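Local coordinates for protein Azi13 (Streptomyces sahachiroi, PDB 5HMB) that probably hydrolyses an acyl thioester, perhaps a naphthoyl one, in azinomycin biosynthesis, as a member of the PaaI thioesterase family, at residues N79-F84 and L121-Q126; S58-A63 and Q108-E113; G72-V77 and V127-L132. All coordinates share one frame; numbering follows the deposited sequence.

Contact 1 (N79-F84 and L121-Q126)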
ATOM      1  N   ASN A  79       0.308  -2.479   7.180  1.00 37.67           N
ATOM      2  CA  ASN A  79       1.552  -3.151   6.835  1.00 33.04           C
ATOM      3  C   ASN A  79       1.510  -3.456   5.343  1.00 40.92           C
ATOM      4  O   ASN A  79       0.670  -4.247   4.899  1.00 38.69           O
ATOM      5  CB  ASN A  79       1.696  -4.431   7.649  1.00 35.19           C
ATOM      6  CG  ASN A  79       2.945  -5.207   7.316  1.00 43.53           C
ATOM      7  OD1 ASN A  79       3.284  -5.418   6.140  1.00 40.69           O
ATOM      8  ND2 ASN A  79       3.648  -5.655   8.358  1.00 41.26           N
ATOM      9  N   SER A  80       2.431  -2.861   4.593  0.63 41.10           N
ATOM     10  CA  SER A  80       2.531  -3.061   3.151  0.63 38.63           C
ATOM     11  C   SER A  80       3.920  -3.604   2.848  0.63 40.24           C
ATOM     12  O   SER A  80       4.911  -2.873   2.955  0.63 37.42           O
ATOM     13  CB  SER A  80       2.283  -1.754   2.408  0.63 39.95           C
ATOM     14  OG  SER A  80       1.985  -2.001   1.055  0.63 43.37           O
ATOM     15  N   THR A  81       3.992  -4.876   2.463  1.00 37.43           N
ATOM     16  CA  THR A  81       5.263  -5.552   2.239  1.00 33.08           C
ATOM     17  C   THR A  81       5.332  -6.041   0.799  1.00 35.28           C
ATOM     18  O   THR A  81       4.377  -6.654   0.302  1.00 33.90           O
ATOM     19  CB  THR A  81       5.448  -6.711   3.229  1.00 34.72           C
ATOM     20  OG1 THR A  81       5.529  -6.202   4.576  1.00 37.99           O
ATOM     21  CG2 THR A  81       6.720  -7.517   2.938  1.00 36.51           C
ATOM     22  N   ASP A  82       6.438  -5.720   0.123  1.00 31.64           N
ATOM     23  CA  ASP A  82       6.774  -6.268  -1.193  1.00 36.92           C
ATOM     24  C   ASP A  82       7.742  -7.433  -1.026  1.00 43.95           C
ATOM     25  O   ASP A  82       8.664  -7.367  -0.208  1.00 39.00           O
ATOM     26  CB  ASP A  82       7.430  -5.218  -2.092  1.00 33.03           C
ATOM     27  CG  ASP A  82       6.476  -4.124  -2.515  1.00 51.41           C
ATOM     28  OD1 ASP A  82       5.320  -4.445  -2.838  1.00 46.77           O
ATOM     29  OD2 ASP A  82       6.887  -2.943  -2.540  1.00 48.26           O
ATOM     30  N   PHE A  83       7.539  -8.496  -1.804  1.00 34.84           N
ATOM     31  CA  PHE A  83       8.455  -9.629  -1.834  1.00 41.69           C
ATOM     32  C   PHE A  83       9.197  -9.567  -3.160  1.00 40.54           C
ATOM     33  O   PHE A  83       8.568  -9.659  -4.218  1.00 42.37           O
ATOM     34  CB  PHE A  83       7.706 -10.953  -1.687  1.00 39.16           C
ATOM     35  CG  PHE A  83       6.500 -10.872  -0.810  1.00 40.50           C
ATOM     36  CD1 PHE A  83       6.630 -10.630   0.555  1.00 36.47           C
ATOM     37  CD2 PHE A  83       5.227 -11.063  -1.334  1.00 40.24           C
ATOM     38  CE1 PHE A  83       5.511 -10.553   1.385  1.00 36.73           C
ATOM     39  CE2 PHE A  83       4.100 -10.995  -0.510  1.00 40.44           C
ATOM     40  CZ  PHE A  83       4.248 -10.731   0.858  1.00 38.55           C
ATOM     41  N   PHE A  84      10.520  -9.376  -3.103  1.00 40.14           N
ATOM     42  CA  PHE A  84      11.328  -9.137  -4.298  1.00 43.36           C
ATOM     43  C   PHE A  84      12.069 -10.358  -4.813  1.00 55.35           C
ATOM     44  O   PHE A  84      12.419 -10.390  -5.996  1.00 57.64           O
ATOM     45  CB  PHE A  84      12.365  -8.038  -4.051  1.00 38.23           C
ATOM     46  CG  PHE A  84      11.764  -6.690  -3.888  1.00 43.37           C
ATOM     47  CD1 PHE A  84      11.163  -6.057  -4.957  1.00 42.75           C
ATOM     48  CD2 PHE A  84      11.776  -6.059  -2.656  1.00 44.89           C
ATOM     49  CE1 PHE A  84      10.593  -4.818  -4.806  1.00 42.66           C
ATOM     50  CE2 PHE A  84      11.224  -4.810  -2.507  1.00 38.38           C
ATOM     51  CZ  PHE A  84      10.618  -4.196  -3.582  1.00 47.01           C
ATOM     52  N   LEU A 121      18.277  -7.473  -1.557  1.00 54.13           N
ATOM     53  CA  LEU A 121      17.007  -7.151  -0.912  1.00 46.72           C
ATOM     54  C   LEU A 121      15.975  -8.216  -1.265  1.00 42.91           C
ATOM     55  O   LEU A 121      15.564  -8.335  -2.422  1.00 43.26           O
ATOM     56  CB  LEU A 121      16.545  -5.759  -1.332  1.00 41.73           C
ATOM     57  CG  LEU A 121      15.261  -5.257  -0.679  1.00 42.68           C
ATOM     58  CD1 LEU A 121      15.408  -5.140   0.823  1.00 48.89           C
ATOM     59  CD2 LEU A 121      14.873  -3.918  -1.282  1.00 48.43           C
ATOM     60  N   VAL A 122      15.555  -8.990  -0.267  1.00 40.24           N
ATOM     61  CA  VAL A 122      14.573 -10.058  -0.441  1.00 38.72           C
ATOM     62  C   VAL A 122      13.144  -9.554  -0.252  1.00 43.93           C
ATOM     63  O   VAL A 122      12.220 -10.013  -0.926  1.00 40.56           O
ATOM     64  CB  VAL A 122      14.896 -11.197   0.548  1.00 53.90           C
ATOM     65  CG1 VAL A 122      13.860 -12.319   0.457  1.00 37.40           C
ATOM     66  CG2 VAL A 122      16.305 -11.722   0.293  1.00 56.52           C
ATOM     67  N   ALA A 123      12.920  -8.657   0.702  1.00 44.95           N
ATOM     68  CA  ALA A 123      11.580  -8.152   0.957  1.00 39.05           C
ATOM     69  C   ALA A 123      11.725  -6.798   1.618  1.00 43.02           C
ATOM     70  O   ALA A 123      12.770  -6.485   2.191  1.00 42.35           O
ATOM     71  CB  ALA A 123      10.766  -9.108   1.839  1.00 46.00           C
ATOM     72  N   ARG A 124      10.671  -5.985   1.515  1.00 37.46           N
ATOM     73  CA  ARG A 124      10.678  -4.659   2.119  1.00 34.79           C
ATOM     74  C   ARG A 124       9.248  -4.291   2.478  1.00 40.52           C
ATOM     75  O   ARG A 124       8.327  -4.551   1.693  1.00 38.59           O
ATOM     76  CB  ARG A 124      11.272  -3.600   1.184  1.00 40.25           C
ATOM     77  CG  ARG A 124      11.155  -2.138   1.670  1.00 40.83           C
ATOM     78  CD  ARG A 124      12.073  -1.305   0.787  1.00 42.86           C
ATOM     79  NE  ARG A 124      12.017   0.142   0.992  1.00 45.36           N
ATOM     80  CZ  ARG A 124      11.125   0.941   0.409  1.00 45.17           C
ATOM     81  NH1 ARG A 124      10.182   0.422  -0.383  1.00 39.91           N
ATOM     82  NH2 ARG A 124      11.163   2.252   0.621  1.00 45.12           N
ATOM     83  N   GLY A 125       9.067  -3.711   3.660  1.00 32.43           N
ATOM     84  CA  GLY A 125       7.736  -3.358   4.130  1.00 36.18           C
ATOM     85  C   GLY A 125       7.698  -2.012   4.832  1.00 33.71           C
ATOM     86  O   GLY A 125       8.652  -1.607   5.500  1.00 37.33           O
ATOM     87  N   GLN A 126       6.560  -1.330   4.685  1.00 36.10           N
ATOM     88  CA  GLN A 126       6.276  -0.078   5.376  1.00 40.51           C
ATOM     89  C   GLN A 126       5.180  -0.335   6.397  1.00 43.77           C
ATOM     90  O   GLN A 126       4.139  -0.900   6.053  1.00 40.05           O
ATOM     91  CB  GLN A 126       5.817   1.009   4.403  1.00 47.46           C
ATOM     92  CG  GLN A 126       6.638   1.079   3.134  1.00 47.61           C
ATOM     93  CD  GLN A 126       8.061   1.529   3.402  1.00 52.46           C
ATOM     94  OE1 GLN A 126       8.277   2.543   4.073  1.00 47.86           O
ATOM     95  NE2 GLN A 126       9.042   0.773   2.892  1.00 38.69           N
TER
HETATM   96  O   HOH W   1       9.402  -2.031  -0.998  1.00 42.51           O
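Phe-84, Leu-121 and Arg-124 meet at the end of the pairing between two antiparallel strands of the hotdog-fold sheet. Phe-84 CG is anti to its own carbonyl carbon (chi1 -69°), which brings the ring edge against the partner strand. There Phe-84 CE2 meets Arg-124 CB in the ring plane at 3.9 Å, while Leu-121 CD2 approaches at a slant, 4.0 Å from CE2. Arg-124 runs alongside the phenyl group, extended from CG to NE, with its guanidinium turned 40° from the ring. Gln-126 NE2, bonded to Ser-111 OG, sits above the centre of that guanidinium; Gln-126 OE1 pairs with Arg-124 NH1 of the third subunit, and the reciprocal bond also forms. Asp-82 OD1, on the same face, receives Arg-128 of the third subunit in a salt bridge.

The opposite face turns to helix 49-68. Here Thr-81 OG1 lies 3.6 Å from Gly-125 CA and donates to a lone pair of Asn-79 OD1, whose ND2 is bonded to Glu-57 on that helix. Val-122 and Ala-123, both facing Thr-114, form a classic beta bulge; Val-122 O still accepts from Phe-84 N at 2.8 Å. One water accepts from Arg-124 NH1 at 2.6 Å and donates to Asp-82 OD2 at 3.1 Å.

Contact 2 (S58-A63 and Q108-E113); sequences SVASAA and QVWSVE
The indole of Trp-110 carries the methyl group of Ala-63 on one face: Ala-63 CB stands 3.5 Å from the centroid of the six-membered ring of Trp-110, 17° off the normal, a CH-pi contact. Ala-60 O lies over the same face, and the edge is taken by the amide of Gln-108, whose CD is in the indole plane. The contact belongs to the core of the hotdog fold, in which a curved antiparallel sheet wraps a long central helix, here helix 49-68. The helix and strand axes run at 136° and come within 8.3 Å, consistent with the small alanines on the helix side.

Ala-60 CB settles between two strand residues, 3.8 Å from Trp-110 CB and 3.7 Å from Val-112 CG2. The two methyls of Val-112 divide the work: CG2, anti to the carbonyl carbon, meets Ala-60, whereas CG1, anti to the backbone N, reaches Val-59 CB at 4.3 Å. Ala-64 and Pro-100 also pack on Trp-110. The one polar ring atom in this apolar layer is satisfied within the strand. Gln-108, held through NE2 by Ala-64 O and Asn-131 OD1, presents OE1 to Trp-110 NE1 at 2.9 Å, in the indole plane and nearly straight at 168°.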
ATOM      1  N   SER A  58       7.044  -7.198  13.157  1.00 47.66           N
ATOM      2  CA  SER A  58       7.783  -7.367  14.415  1.00 40.41           C
ATOM      3  C   SER A  58       8.927  -6.366  14.539  1.00 44.27           C
ATOM      4  O   SER A  58       9.116  -5.751  15.596  1.00 48.46           O
ATOM      5  CB  SER A  58       8.351  -8.787  14.519  1.00 40.14           C
ATOM      6  OG  SER A  58       7.370  -9.798  14.412  1.00 39.04           O
ATOM      7  N   VAL A  59       9.750  -6.232  13.493  1.00 40.61           N
ATOM      8  CA  VAL A  59      10.948  -5.410  13.638  1.00 38.03           C
ATOM      9  C   VAL A  59      10.572  -3.930  13.731  1.00 45.50           C
ATOM     10  O   VAL A  59      11.145  -3.173  14.530  1.00 41.32           O
ATOM     11  CB  VAL A  59      11.951  -5.685  12.501  1.00 46.55           C
ATOM     12  CG1 VAL A  59      13.190  -4.844  12.705  1.00 44.12           C
ATOM     13  CG2 VAL A  59      12.341  -7.174  12.453  1.00 38.61           C
ATOM     14  N   ALA A  60       9.598  -3.493  12.938  1.00 38.69           N
ATOM     15  CA  ALA A  60       9.156  -2.107  13.035  1.00 38.07           C
ATOM     16  C   ALA A  60       8.483  -1.828  14.385  1.00 45.05           C
ATOM     17  O   ALA A  60       8.729  -0.781  15.002  1.00 43.85           O
ATOM     18  CB  ALA A  60       8.223  -1.777  11.868  1.00 36.59           C
ATOM     19  N   SER A  61       7.644  -2.753  14.873  1.00 42.67           N
ATOM     20  CA  SER A  61       6.962  -2.517  16.150  1.00 41.64           C
ATOM     21  C   SER A  61       7.959  -2.405  17.289  1.00 47.81           C
ATOM     22  O   SER A  61       7.776  -1.590  18.204  1.00 44.49           O
ATOM     23  CB  SER A  61       5.970  -3.640  16.468  1.00 43.14           C
ATOM     24  OG  SER A  61       4.757  -3.500  15.752  1.00 55.69           O
ATOM     25  N   ALA A  62       9.000  -3.243  17.268  1.00 43.27           N
ATOM     26  CA  ALA A  62      10.042  -3.152  18.285  1.00 49.27           C
ATOM     27  C   ALA A  62      10.659  -1.768  18.295  1.00 51.14           C
ATOM     28  O   ALA A  62      10.853  -1.172  19.359  1.00 42.19           O
ATOM     29  CB  ALA A  62      11.124  -4.206  18.044  1.00 50.72           C
ATOM     30  N   ALA A  63      10.977  -1.235  17.111  1.00 43.57           N
ATOM     31  CA  ALA A  63      11.599   0.080  17.051  1.00 36.33           C
ATOM     32  C   ALA A  63      10.625   1.166  17.487  1.00 48.59           C
ATOM     33  O   ALA A  63      11.001   2.074  18.240  1.00 50.04           O
ATOM     34  CB  ALA A  63      12.121   0.363  15.650  1.00 45.33           C
ATOM     35  N   GLN A 108       3.368   6.792  13.730  1.00 37.68           N
ATOM     36  CA  GLN A 108       4.718   6.460  13.295  1.00 34.64           C
ATOM     37  C   GLN A 108       4.650   5.641  12.007  1.00 43.30           C
ATOM     38  O   GLN A 108       3.747   4.813  11.837  1.00 40.87           O
ATOM     39  CB  GLN A 108       5.495   5.647  14.333  1.00 34.32           C
ATOM     40  CG  GLN A 108       5.642   6.296  15.705  1.00 45.34           C
ATOM     41  CD  GLN A 108       6.605   5.522  16.583  1.00 42.13           C
ATOM     42  OE1 GLN A 108       7.739   5.240  16.183  1.00 44.52           O
ATOM     43  NE2 GLN A 108       6.150   5.146  17.776  1.00 39.80           N
ATOM     44  N   VAL A 109       5.617   5.860  11.113  1.00 38.28           N
ATOM     45  CA  VAL A 109       5.839   5.005   9.951  1.00 36.67           C
ATOM     46  C   VAL A 109       7.299   4.572   9.943  1.00 37.11           C
ATOM     47  O   VAL A 109       8.198   5.408  10.073  1.00 41.74           O
ATOM     48  CB  VAL A 109       5.484   5.717   8.633  1.00 37.44           C
ATOM     49  CG1 VAL A 109       5.811   4.804   7.453  1.00 35.97           C
ATOM     50  CG2 VAL A 109       4.029   6.099   8.617  1.00 33.71           C
ATOM     51  N   TRP A 110       7.530   3.270   9.779  1.00 34.79           N
ATOM     52  CA  TRP A 110       8.862   2.694   9.695  1.00 30.56           C
ATOM     53  C   TRP A 110       8.990   1.906   8.397  1.00 43.66           C
ATOM     54  O   TRP A 110       8.003   1.388   7.876  1.00 36.88           O
ATOM     55  CB  TRP A 110       9.153   1.771  10.884  1.00 38.33           C
ATOM     56  CG  TRP A 110       9.314   2.528  12.147  1.00 36.92           C
ATOM     57  CD1 TRP A 110       8.327   3.147  12.868  1.00 42.60           C
ATOM     58  CD2 TRP A 110      10.543   2.785  12.835  1.00 40.13           C
ATOM     59  NE1 TRP A 110       8.874   3.765  13.976  1.00 44.20           N
ATOM     60  CE2 TRP A 110      10.231   3.559  13.974  1.00 43.26           C
ATOM     61  CE3 TRP A 110      11.879   2.434  12.599  1.00 41.51           C
ATOM     62  CZ2 TRP A 110      11.211   3.989  14.878  1.00 47.79           C
ATOM     63  CZ3 TRP A 110      12.848   2.860  13.497  1.00 51.65           C
ATOM     64  CH2 TRP A 110      12.509   3.630  14.621  1.00 50.85           C
ATOM     65  N   SER A 111      10.217   1.820   7.886  1.00 40.15           N
ATOM     66  CA  SER A 111      10.545   1.066   6.679  1.00 41.05           C
ATOM     67  C   SER A 111      11.494  -0.062   7.055  1.00 41.25           C
ATOM     68  O   SER A 111      12.538   0.178   7.671  1.00 41.54           O
ATOM     69  CB  SER A 111      11.182   1.977   5.626  1.00 39.11           C
ATOM     70  OG  SER A 111      11.659   1.233   4.525  1.00 46.89           O
ATOM     71  N   VAL A 112      11.134  -1.287   6.701  1.00 36.59           N
ATOM     72  CA  VAL A 112      11.894  -2.466   7.089  1.00 40.19           C
ATOM     73  C   VAL A 112      12.387  -3.145   5.822  1.00 44.82           C
ATOM     74  O   VAL A 112      11.578  -3.528   4.964  1.00 44.89           O
ATOM     75  CB  VAL A 112      11.053  -3.435   7.930  1.00 41.88           C
ATOM     76  CG1 VAL A 112      11.889  -4.600   8.373  1.00 36.80           C
ATOM     77  CG2 VAL A 112      10.449  -2.719   9.120  1.00 40.35           C
ATOM     78  N   GLU A 113      13.702  -3.298   5.704  1.00 39.39           N
ATOM     79  CA  GLU A 113      14.300  -4.059   4.606  1.00 40.88           C
ATOM     80  C   GLU A 113      14.841  -5.382   5.129  1.00 36.92           C
ATOM     81  O   GLU A 113      15.512  -5.424   6.168  1.00 44.61           O
ATOM     82  CB  GLU A 113      15.426  -3.281   3.919  1.00 43.32           C
ATOM     83  CG  GLU A 113      14.990  -1.965   3.306  1.00 49.83           C
ATOM     84  CD  GLU A 113      16.127  -1.252   2.619  1.00 50.91           C
ATOM     85  OE1 GLU A 113      17.236  -1.823   2.590  1.00 49.07           O
ATOM     86  OE2 GLU A 113      15.914  -0.125   2.126  1.00 58.32           O
TER

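Contact 3 (G72-V77 and V127-L132)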
ATOM      1  N   GLY A  72       3.749   6.060  26.196  1.00 60.64           N
ATOM      2  CA  GLY A  72       2.523   5.503  25.665  1.00 59.84           C
ATOM      3  C   GLY A  72       2.786   4.145  25.050  1.00 51.25           C
ATOM      4  O   GLY A  72       3.861   3.567  25.211  1.00 57.79           O
ATOM      5  N   THR A  73       1.779   3.649  24.336  1.00 54.03           N
ATOM      6  CA  THR A  73       1.904   2.358  23.675  1.00 62.89           C
ATOM      7  C   THR A  73       1.507   2.461  22.208  1.00 48.72           C
ATOM      8  O   THR A  73       0.635   3.254  21.835  1.00 51.61           O
ATOM      9  CB  THR A  73       1.059   1.298  24.377  1.00 60.05           C
ATOM     10  OG1 THR A  73       1.296   0.033  23.749  1.00 74.58           O
ATOM     11  CG2 THR A  73      -0.422   1.640  24.292  1.00 47.08           C
ATOM     12  N   VAL A  74       2.152   1.633  21.377  1.00 54.67           N
ATOM     13  CA  VAL A  74       1.939   1.638  19.932  1.00 51.33           C
ATOM     14  C   VAL A  74       1.071   0.456  19.514  1.00 50.22           C
ATOM     15  O   VAL A  74       1.159  -0.648  20.061  1.00 49.90           O
ATOM     16  CB  VAL A  74       3.274   1.632  19.156  1.00 48.90           C
ATOM     17  CG1 VAL A  74       4.258   2.592  19.797  1.00 52.05           C
ATOM     18  CG2 VAL A  74       3.852   0.235  19.065  1.00 56.14           C
ATOM     19  N   VAL A  75       0.227   0.701  18.513  1.00 47.92           N
ATOM     20  CA  VAL A  75      -0.714  -0.279  17.984  1.00 43.81           C
ATOM     21  C   VAL A  75      -0.563  -0.292  16.473  1.00 52.04           C
ATOM     22  O   VAL A  75      -0.602   0.766  15.836  1.00 43.46           O
ATOM     23  CB  VAL A  75      -2.172   0.049  18.379  1.00 38.06           C
ATOM     24  CG1 VAL A  75      -2.450   1.509  18.175  1.00 60.49           C
ATOM     25  CG2 VAL A  75      -3.166  -0.764  17.556  1.00 50.67           C
ATOM     26  N   GLY A  76      -0.370  -1.482  15.907  1.00 50.24           N
ATOM     27  CA  GLY A  76      -0.271  -1.593  14.464  1.00 46.41           C
ATOM     28  C   GLY A  76      -1.512  -1.042  13.787  1.00 43.04           C
ATOM     29  O   GLY A  76      -2.639  -1.227  14.258  1.00 48.34           O
ATOM     30  N   VAL A  77      -1.289  -0.311  12.706  1.00 40.29           N
ATOM     31  CA  VAL A  77      -2.350   0.224  11.868  1.00 44.55           C
ATOM     32  C   VAL A  77      -2.393  -0.459  10.502  1.00 44.03           C
ATOM     33  O   VAL A  77      -3.463  -0.849  10.034  1.00 41.68           O
ATOM     34  CB  VAL A  77      -2.201   1.748  11.703  1.00 37.27           C
ATOM     35  CG1 VAL A  77      -3.147   2.217  10.622  1.00 35.91           C
ATOM     36  CG2 VAL A  77      -2.477   2.446  13.025  1.00 43.56           C
ATOM     37  N   VAL A 127       5.403   0.096   7.638  1.00 35.22           N
ATOM     38  CA  VAL A 127       4.516  -0.208   8.756  1.00 38.14           C
ATOM     39  C   VAL A 127       4.069   1.105   9.397  1.00 38.86           C
ATOM     40  O   VAL A 127       4.898   1.906   9.855  1.00 37.48           O
ATOM     41  CB  VAL A 127       5.188  -1.124   9.790  1.00 40.56           C
ATOM     42  CG1 VAL A 127       4.295  -1.320  10.993  1.00 36.95           C
ATOM     43  CG2 VAL A 127       5.470  -2.456   9.173  1.00 36.29           C
ATOM     44  N   ARG A 128       2.759   1.327   9.408  1.00 36.67           N
ATOM     45  CA  ARG A 128       2.158   2.485  10.047  1.00 39.31           C
ATOM     46  C   ARG A 128       1.607   2.022  11.379  1.00 42.80           C
ATOM     47  O   ARG A 128       0.932   0.988  11.442  1.00 36.57           O
ATOM     48  CB  ARG A 128       1.043   3.088   9.191  1.00 34.40           C
ATOM     49  CG  ARG A 128       0.228   4.214   9.932  1.00 39.90           C
ATOM     50  CD  ARG A 128      -0.820   4.832   8.994  1.00 42.76           C
ATOM     51  NE  ARG A 128      -0.214   5.517   7.841  1.00 42.36           N
ATOM     52  CZ  ARG A 128       0.129   6.802   7.868  1.00 53.79           C
ATOM     53  NH1 ARG A 128      -0.068   7.506   8.982  1.00 41.39           N
ATOM     54  NH2 ARG A 128       0.660   7.389   6.798  1.00 40.25           N
ATOM     55  N   LEU A 129       1.928   2.767  12.436  1.00 35.90           N
ATOM     56  CA  LEU A 129       1.500   2.469  13.789  1.00 43.16           C
ATOM     57  C   LEU A 129       0.928   3.724  14.436  1.00 46.65           C
ATOM     58  O   LEU A 129       1.293   4.848  14.091  1.00 44.04           O
ATOM     59  CB  LEU A 129       2.658   1.946  14.636  1.00 36.32           C
ATOM     60  CG  LEU A 129       3.517   0.826  14.050  1.00 48.01           C
ATOM     61  CD1 LEU A 129       4.897   1.350  13.691  1.00 42.30           C
ATOM     62  CD2 LEU A 129       3.618  -0.328  15.035  1.00 45.17           C
ATOM     63  N   HIS A 130       0.036   3.520  15.390  1.00 52.12           N
ATOM     64  CA  HIS A 130      -0.622   4.607  16.107  1.00 50.49           C
ATOM     65  C   HIS A 130      -0.012   4.707  17.499  1.00 47.09           C
ATOM     66  O   HIS A 130       0.275   3.684  18.127  1.00 41.05           O
ATOM     67  CB  HIS A 130      -2.130   4.343  16.163  1.00 45.92           C
ATOM     68  CG  HIS A 130      -2.922   5.376  16.907  1.00 71.62           C
ATOM     69  ND1 HIS A 130      -2.938   6.710  16.555  1.00 78.78           N
ATOM     70  CD2 HIS A 130      -3.753   5.260  17.972  1.00 65.52           C
ATOM     71  CE1 HIS A 130      -3.727   7.374  17.382  1.00 67.58           C
ATOM     72  NE2 HIS A 130      -4.233   6.519  18.252  1.00 71.41           N
ATOM     73  N   ASN A 131       0.253   5.936  17.955  1.00 46.43           N
ATOM     74  CA  ASN A 131       0.739   6.165  19.318  1.00 47.10           C
ATOM     75  C   ASN A 131      -0.445   6.380  20.247  1.00 49.42           C
ATOM     76  O   ASN A 131      -1.185   7.357  20.091  1.00 45.72           O
ATOM     77  CB  ASN A 131       1.653   7.385  19.413  1.00 51.17           C
ATOM     78  CG  ASN A 131       2.874   7.281  18.537  1.00 49.80           C
ATOM     79  OD1 ASN A 131       3.467   6.216  18.395  1.00 40.28           O
ATOM     80  ND2 ASN A 131       3.274   8.404  17.966  1.00 45.38           N
ATOM     81  N   LEU A 132      -0.610   5.486  21.218  1.00 48.12           N
ATOM     82  CA  LEU A 132      -1.603   5.644  22.282  1.00 54.46           C
ATOM     83  C   LEU A 132      -0.876   6.227  23.486  1.00 54.10           C
ATOM     84  O   LEU A 132      -0.244   5.492  24.250  1.00 55.77           O
ATOM     85  CB  LEU A 132      -2.261   4.313  22.630  1.00 57.79           C
ATOM     86  CG  LEU A 132      -3.427   3.827  21.769  1.00 60.77           C
ATOM     87  CD1 LEU A 132      -4.069   2.617  22.419  1.00 57.53           C
ATOM     88  CD2 LEU A 132      -4.458   4.935  21.581  1.00 68.53           C
TER
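Thr-73 with Leu-132 and Val-75 with His-130 form hydrogen-bonded pairs between antiparallel strands whose axes run at 143° and approach to 4.4 Å, and Val-77 N to Arg-128 O extends the ladder. Among these bonds, Leu-132 N to Thr-73 O is short at 2.6 Å, and His-130 N meets Val-75 O almost straight, at 172°.

On the face away from the central helix, neighbouring side chains run abreast. Thr-73 CG2 lies 3.6 Å from Leu-132 CB. Val-75 CG1, set between its own backbone N and carbonyl carbon (chi1 45°), comes within 3.5 Å of His-130 CB and also touches the imidazole at its edge, in the ring plane. Val-77 CG2 reaches His-130 CB at 3.7 Å, roughly at right angles to Val-75 CG1, and that carbon rests against both valines. Val-77 uses its second methyl differently: CG1 lies 3.9 Å from Arg-128 CD, alongside the aliphatic part of the arginine. Arg-128 then bends at chi3; its NH1 donates to Gln-107 OE1, while NH2 makes the salt bridge to Asp-82 of the third subunit.

Strands 72-83 and 121-133 are neighbours in the curved antiparallel sheet of the hotdog fold, and their other face is turned to helix 49-68. On that face Val-74 CG2 and Leu-129 CD2 meet at 4.1 Å, the two side chains crossing at a slant; Leu-68 packs on Val-74, while Ser-61 and Trp-110 adjoin Leu-129. Leu-129 CD2 also lies near Gly-76 CA. Asn-131 OD1, which accepts from Gln-108 NE2, touches Val-74 CG1, and ND2 donates to Ala-105 O. Toward the middle of the two strands Val-77 also bonds through its backbone to the second subunit, while its side chain packs on Arg-128 of the fourth.

In the fold
Contacts 1 and 3 join the same two strands, 72-83 and 121-133, at either end of their shared ladder, with centres about 19 Å apart; contact 2 sets helix 49-68 against strand 107-115, which lies next to strand 121-133. Contact 2 is the buried one, and its chemistry is methyl and aromatic packing. The two strand pairs are only partly buried and rest on backbone hydrogen bonds. Both reach subunit interfaces; contact 1 adds a water between Asp-82 and Arg-124, whereas the side-chain contacts across contact 3 are mainly aliphatic and run out to exposed residues at its far end. Backbone bonds from Gly-125, Val-127 and Leu-129 to strand 107-115 tie all three together.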